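Local coordinates for L-aspartate semialdehyde sulfurtransferase (Methanocaldococcus jannaschii, PDB 3KPB), which probably makes homocysteine from aspartate semialdehyde and sulfide together with a partner protein, its C-terminal CBS domain pair, the part modelled here, binding S-adenosylmethionine, at residues A[73-78]-A[94-99]; A[5-10]-A[104-109]. All coordinates share one frame; numbering follows the deposited sequence.

Contact 1 of 2, residues A[73-78]-A[94-99]; sequences ITAHED and SGVPVV. With SAM (S-adenosylmethionine), chain E.
Val-99 and Ala-75 lie at the heart of this parallel strand pair. The amide N of Val-99 donates to the carbonyl O of Ala-75 at 2.9 Å. One step back, Ala-75 N bonds to Pro-97 O, also at 2.9 Å. Ala-75 is thus gripped on both its backbone polar groups, and a longer bond from Glu-77 N to Val-99 O carries the ladder onward. On one face of the sheet, Ala-75 CB packs 3.9 Å from Val-96 CG2. On the other, the side chains of Val-99 and Thr-74 cross at about a right angle: Val-99 CG2 sits between its own backbone N and carbonyl carbon, bringing it within 4.0 Å of Thr-74 OG1. His-76 follows on this face, with Val-99 O over its ring near the rim; His-76 ND1 accepts from Asp-78 N at 3.1 Å, and NE2 bonds to Asp-101. An alanine here would probably leave the Asp-78 amide and the Asp-101 carboxylate without these mates, and the turn after the strand freer to move.

The other end of the pair holds the adenine of S-adenosylmethionine. Ile-73 N donates to N1 at 2.9 Å, while N6 gives its two hydrogens to one carbonyl from each segment, Ile-73 O at 3.2 Å and Gly-95 O at 2.8 Å. Backbone groups from both segments thus read N1 and N6 of the adenine, while side chains of Thr-69 and Asp-52 bind the ligand as well.

The two strands belong to a beta-alpha-beta unit of the second CBS motif. Helix 81-91 joins them and places Val-84 against Ala-75 and Val-96, whereas Thr-74 and Val-99 turn to Leu-44 of strand 44-48.

Contact 2 of 2, residues A[5-10]-A[104-109]; sequences DILSKP and RVVGIV
Leu-7 meets Val-109 through unusual torsions: chi1 is -96°, away from any staggered position, and chi2 of 22° leaves CD1 nearly eclipsing CA. CD1 then lies 3.8 Å from Val-109 CG2, the branch held anti to the valine's carbonyl carbon, and the two side chains cross at about a right angle. Ile-6 brings CD1 to the same methyl, 4.2 Å from Val-109 CG2. The other leucine branch, CD2, looks toward Val-106, 4.4 Å from its CG2, and Leu-7 CG stands 4.5 Å from the CA of Gly-107, where there is no side chain to hold it off.

Val-106 and Gly-107 form a classic beta bulge, both facing Val-98 on the neighbouring strand. Against this edge strand of the second CBS motif lies the N-terminal segment of the chain, from the short helix 3-6 into the loop with Ser-8, which belongs to the S-methyl-5'-thioadenosine binding site.

Polar atoms of the two backbones meet through water. One molecule donates to both Lys-9 O, at 2.7 Å, and Val-106 O, at 2.8 Å. A second accepts from Ile-108 N at 2.9 Å and gives Lys-9 O only a weak bond.

How the contacts relate
The two contacts have centres about 8 Å apart and share one three-stranded sheet, ordered 75-76, 95-99, 105-110. Contact 1 joins its first two strands; contact 2 lays the N-terminal segment against the third. Val-98 bridges them, its O 2.8 Å from Val-106 N and its N 2.8 Å from Gly-107 O, in the antiparallel pairing of successive strands. Along the chain the order is 5-10, 73-78, 94-99, 104-109, so contact 2 spans nearly the whole domain pair and encloses contact 1. Residues counted in the first CBS motif thereby pack on the second beside the S-methyl-5'-thioadenosine site, while contact 1 borders bound S-adenosylmethionine on the same sheet, in a protein whose motif pair closes progressively as ligands fill its sites.

Contact 1 of 2, residues A[73-78]-A[94-99]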
# COMPACT_ATOMS: atom_id res chain seq x y z
N ILE A 73 -15.90 2.57 3.53
CA ILE A 73 -16.56 1.28 3.33
C ILE A 73 -16.35 0.45 4.60
O ILE A 73 -15.22 0.17 4.98
CB ILE A 73 -16.00 0.54 2.11
CG1 ILE A 73 -16.14 1.41 0.86
CG2 ILE A 73 -16.70 -0.82 1.93
CD1 ILE A 73 -15.09 1.15 -0.19
N THR A 74 -17.46 0.08 5.23
CA THR A 74 -17.44 -0.53 6.55
C THR A 74 -18.19 -1.85 6.54
O THR A 74 -18.90 -2.18 5.58
CB THR A 74 -18.11 0.37 7.62
OG1 THR A 74 -19.47 0.63 7.25
CG2 THR A 74 -17.38 1.70 7.75
N ALA A 75 -17.98 -2.62 7.61
CA ALA A 75 -18.75 -3.81 7.87
C ALA A 75 -19.46 -3.67 9.21
O ALA A 75 -19.00 -2.94 10.09
CB ALA A 75 -17.86 -5.04 7.87
N HIS A 76 -20.58 -4.35 9.34
CA HIS A 76 -21.31 -4.28 10.59
C HIS A 76 -20.91 -5.48 11.41
O HIS A 76 -20.59 -6.55 10.87
CB HIS A 76 -22.82 -4.27 10.33
CG HIS A 76 -23.63 -3.81 11.51
ND1 HIS A 76 -24.08 -4.68 12.48
CD2 HIS A 76 -24.10 -2.59 11.84
CE1 HIS A 76 -24.78 -4.00 13.38
NE2 HIS A 76 -24.81 -2.73 13.01
N GLU A 77 -20.90 -5.30 12.72
CA GLU A 77 -20.57 -6.39 13.62
C GLU A 77 -21.42 -7.63 13.34
O GLU A 77 -20.91 -8.75 13.39
CB GLU A 77 -20.60 -5.95 15.09
CG GLU A 77 -21.72 -4.99 15.48
CD GLU A 77 -21.70 -4.64 16.97
OE1 GLU A 77 -20.62 -4.66 17.59
OE2 GLU A 77 -22.79 -4.33 17.51
N ASP A 78 -22.70 -7.43 13.01
CA ASP A 78 -23.60 -8.56 12.71
C ASP A 78 -23.61 -9.01 11.23
O ASP A 78 -24.40 -9.88 10.85
CB ASP A 78 -25.05 -8.26 13.18
CG ASP A 78 -25.10 -7.66 14.60
OD1 ASP A 78 -24.22 -7.97 15.44
OD2 ASP A 78 -26.04 -6.89 14.86
N SER A 94 -8.58 -3.59 0.94
CA SER A 94 -8.00 -4.72 1.66
C SER A 94 -8.25 -4.66 3.17
O SER A 94 -7.76 -5.51 3.91
CB SER A 94 -6.50 -4.80 1.38
OG SER A 94 -5.86 -3.56 1.66
N GLY A 95 -9.00 -3.66 3.62
CA GLY A 95 -9.37 -3.54 5.03
C GLY A 95 -10.64 -2.74 5.20
O GLY A 95 -10.82 -1.72 4.55
N VAL A 96 -11.54 -3.22 6.06
CA VAL A 96 -12.76 -2.48 6.37
C VAL A 96 -12.92 -2.36 7.88
O VAL A 96 -12.80 -3.35 8.60
CB VAL A 96 -14.04 -3.11 5.73
CG1 VAL A 96 -13.93 -3.15 4.21
CG2 VAL A 96 -14.32 -4.50 6.28
N PRO A 97 -13.16 -1.13 8.37
CA PRO A 97 -13.51 -0.96 9.77
C PRO A 97 -14.84 -1.64 10.06
O PRO A 97 -15.74 -1.65 9.20
CB PRO A 97 -13.65 0.56 9.92
CG PRO A 97 -12.92 1.14 8.75
CD PRO A 97 -13.13 0.16 7.65
N VAL A 98 -14.96 -2.21 11.25
CA VAL A 98 -16.18 -2.83 11.72
C VAL A 98 -16.83 -1.84 12.69
O VAL A 98 -16.18 -1.37 13.63
CB VAL A 98 -15.90 -4.19 12.39
CG1 VAL A 98 -17.20 -4.86 12.80
CG2 VAL A 98 -15.12 -5.10 11.45
N VAL A 99 -18.09 -1.49 12.41
CA VAL A 99 -18.82 -0.50 13.20
C VAL A 99 -20.08 -1.10 13.82
O VAL A 99 -20.59 -2.12 13.34
CB VAL A 99 -19.21 0.78 12.37
CG1 VAL A 99 -17.95 1.51 11.89
CG2 VAL A 99 -20.12 0.44 11.18
N SAM E . -6.06 -1.24 -0.63
CA SAM E . -5.61 0.01 -1.26
C SAM E . -5.17 1.00 -0.18
O SAM E . -4.54 0.62 0.82
OXT SAM E . -5.42 2.21 -0.28
CB SAM E . -6.76 0.62 -2.07
CG SAM E . -6.24 1.33 -3.31
SD SAM E . -6.78 3.08 -3.40
CE SAM E . -5.64 3.69 -4.63
C5' SAM E . -6.16 3.98 -1.93
C4' SAM E . -7.29 4.61 -1.12
O4' SAM E . -8.19 3.60 -0.64
C3' SAM E . -6.68 5.22 0.15
O3' SAM E . -6.63 6.63 -0.02
C2' SAM E . -7.67 4.86 1.25
O2' SAM E . -8.12 6.07 1.88
C1' SAM E . -8.83 4.20 0.49
N9 SAM E . -9.41 3.14 1.34
C8 SAM E . -8.77 2.08 1.84
N7 SAM E . -9.62 1.35 2.56
C5 SAM E . -10.81 1.95 2.52
C6 SAM E . -12.05 1.66 3.08
N6 SAM E . -12.24 0.58 3.83
N1 SAM E . -13.07 2.50 2.84
C2 SAM E . -12.91 3.58 2.09
N3 SAM E . -11.74 3.88 1.55
C4 SAM E . -10.68 3.09 1.75

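Contact 2 of 2, residues A[5-10]-A[104-109]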
# COMPACT_ATOMS: atom_id res chain seq x y z
N ASP A 5 -17.70 -12.29 15.30
CA ASP A 5 -17.17 -13.61 15.62
C ASP A 5 -15.67 -13.75 15.40
O ASP A 5 -14.96 -14.37 16.22
CB ASP A 5 -17.81 -14.63 14.66
CG ASP A 5 -19.13 -15.17 15.15
OD1 ASP A 5 -19.62 -16.15 14.53
OD2 ASP A 5 -19.70 -14.63 16.13
N ILE A 6 -15.19 -13.21 14.28
CA ILE A 6 -13.82 -13.46 13.82
C ILE A 6 -12.84 -12.39 14.27
O ILE A 6 -11.64 -12.48 14.00
CB ILE A 6 -13.75 -13.62 12.28
CG1 ILE A 6 -13.88 -12.25 11.58
CG2 ILE A 6 -14.82 -14.61 11.80
CD1 ILE A 6 -13.23 -12.20 10.21
N LEU A 7 -13.36 -11.37 14.96
CA LEU A 7 -12.53 -10.33 15.55
C LEU A 7 -11.69 -10.92 16.68
O LEU A 7 -12.22 -11.59 17.57
CB LEU A 7 -13.41 -9.20 16.07
CG LEU A 7 -13.63 -7.97 15.18
CD1 LEU A 7 -13.39 -8.22 13.66
CD2 LEU A 7 -15.02 -7.39 15.41
N SER A 8 -10.39 -10.66 16.64
CA SER A 8 -9.45 -11.34 17.52
C SER A 8 -8.68 -10.40 18.44
O SER A 8 -8.03 -10.84 19.39
CB SER A 8 -8.46 -12.16 16.69
OG SER A 8 -7.70 -11.31 15.83
N LYS A 9 -8.75 -9.10 18.17
CA LYS A 9 -7.90 -8.13 18.85
C LYS A 9 -8.60 -6.78 18.95
O LYS A 9 -9.58 -6.55 18.22
CB LYS A 9 -6.60 -7.98 18.06
CG LYS A 9 -6.80 -7.51 16.63
CD LYS A 9 -5.56 -7.71 15.82
CE LYS A 9 -5.70 -7.15 14.42
NZ LYS A 9 -4.50 -7.50 13.59
N PRO A 10 -8.12 -5.88 19.83
CA PRO A 10 -8.75 -4.57 19.99
C PRO A 10 -8.63 -3.71 18.73
O PRO A 10 -7.71 -3.92 17.93
CB PRO A 10 -7.94 -3.93 21.12
CG PRO A 10 -7.30 -5.06 21.84
CD PRO A 10 -6.99 -6.05 20.77
N ARG A 104 -19.56 3.47 16.46
CA ARG A 104 -18.31 3.17 17.16
C ARG A 104 -17.51 2.13 16.39
O ARG A 104 -18.09 1.22 15.78
CB ARG A 104 -18.58 2.65 18.57
CG ARG A 104 -19.26 3.65 19.47
CD ARG A 104 -19.27 3.17 20.91
NE ARG A 104 -19.99 4.13 21.73
CZ ARG A 104 -19.44 5.19 22.33
NH1 ARG A 104 -18.13 5.42 22.22
NH2 ARG A 104 -20.21 6.01 23.04
N VAL A 105 -16.19 2.23 16.44
CA VAL A 105 -15.34 1.27 15.74
C VAL A 105 -15.05 0.09 16.67
O VAL A 105 -14.40 0.26 17.70
CB VAL A 105 -14.02 1.92 15.23
CG1 VAL A 105 -13.12 0.88 14.57
CG2 VAL A 105 -14.33 3.05 14.24
N VAL A 106 -15.52 -1.10 16.30
CA VAL A 106 -15.35 -2.26 17.18
C VAL A 106 -14.16 -3.13 16.78
O VAL A 106 -13.68 -3.96 17.56
CB VAL A 106 -16.65 -3.11 17.32
CG1 VAL A 106 -17.74 -2.30 18.03
CG2 VAL A 106 -17.13 -3.60 15.96
N GLY A 107 -13.68 -2.94 15.55
CA GLY A 107 -12.51 -3.65 15.05
C GLY A 107 -12.25 -3.35 13.59
O GLY A 107 -12.81 -2.40 13.03
N ILE A 108 -11.39 -4.16 12.98
CA ILE A 108 -11.12 -4.07 11.56
C ILE A 108 -10.89 -5.47 10.99
O ILE A 108 -10.31 -6.33 11.65
CB ILE A 108 -9.94 -3.12 11.24
CG1 ILE A 108 -9.77 -2.95 9.72
CG2 ILE A 108 -8.64 -3.61 11.89
CD1 ILE A 108 -9.22 -1.61 9.31
N VAL A 109 -11.37 -5.67 9.77
CA VAL A 109 -11.19 -6.92 9.04
C VAL A 109 -10.35 -6.67 7.78
O VAL A 109 -10.65 -5.78 6.99
CB VAL A 109 -12.56 -7.54 8.65
CG1 VAL A 109 -12.39 -8.71 7.69
CG2 VAL A 109 -13.29 -8.01 9.90
O HOH W 1 -9.87 -5.82 14.86
O HOH W 2 -12.22 -6.29 17.75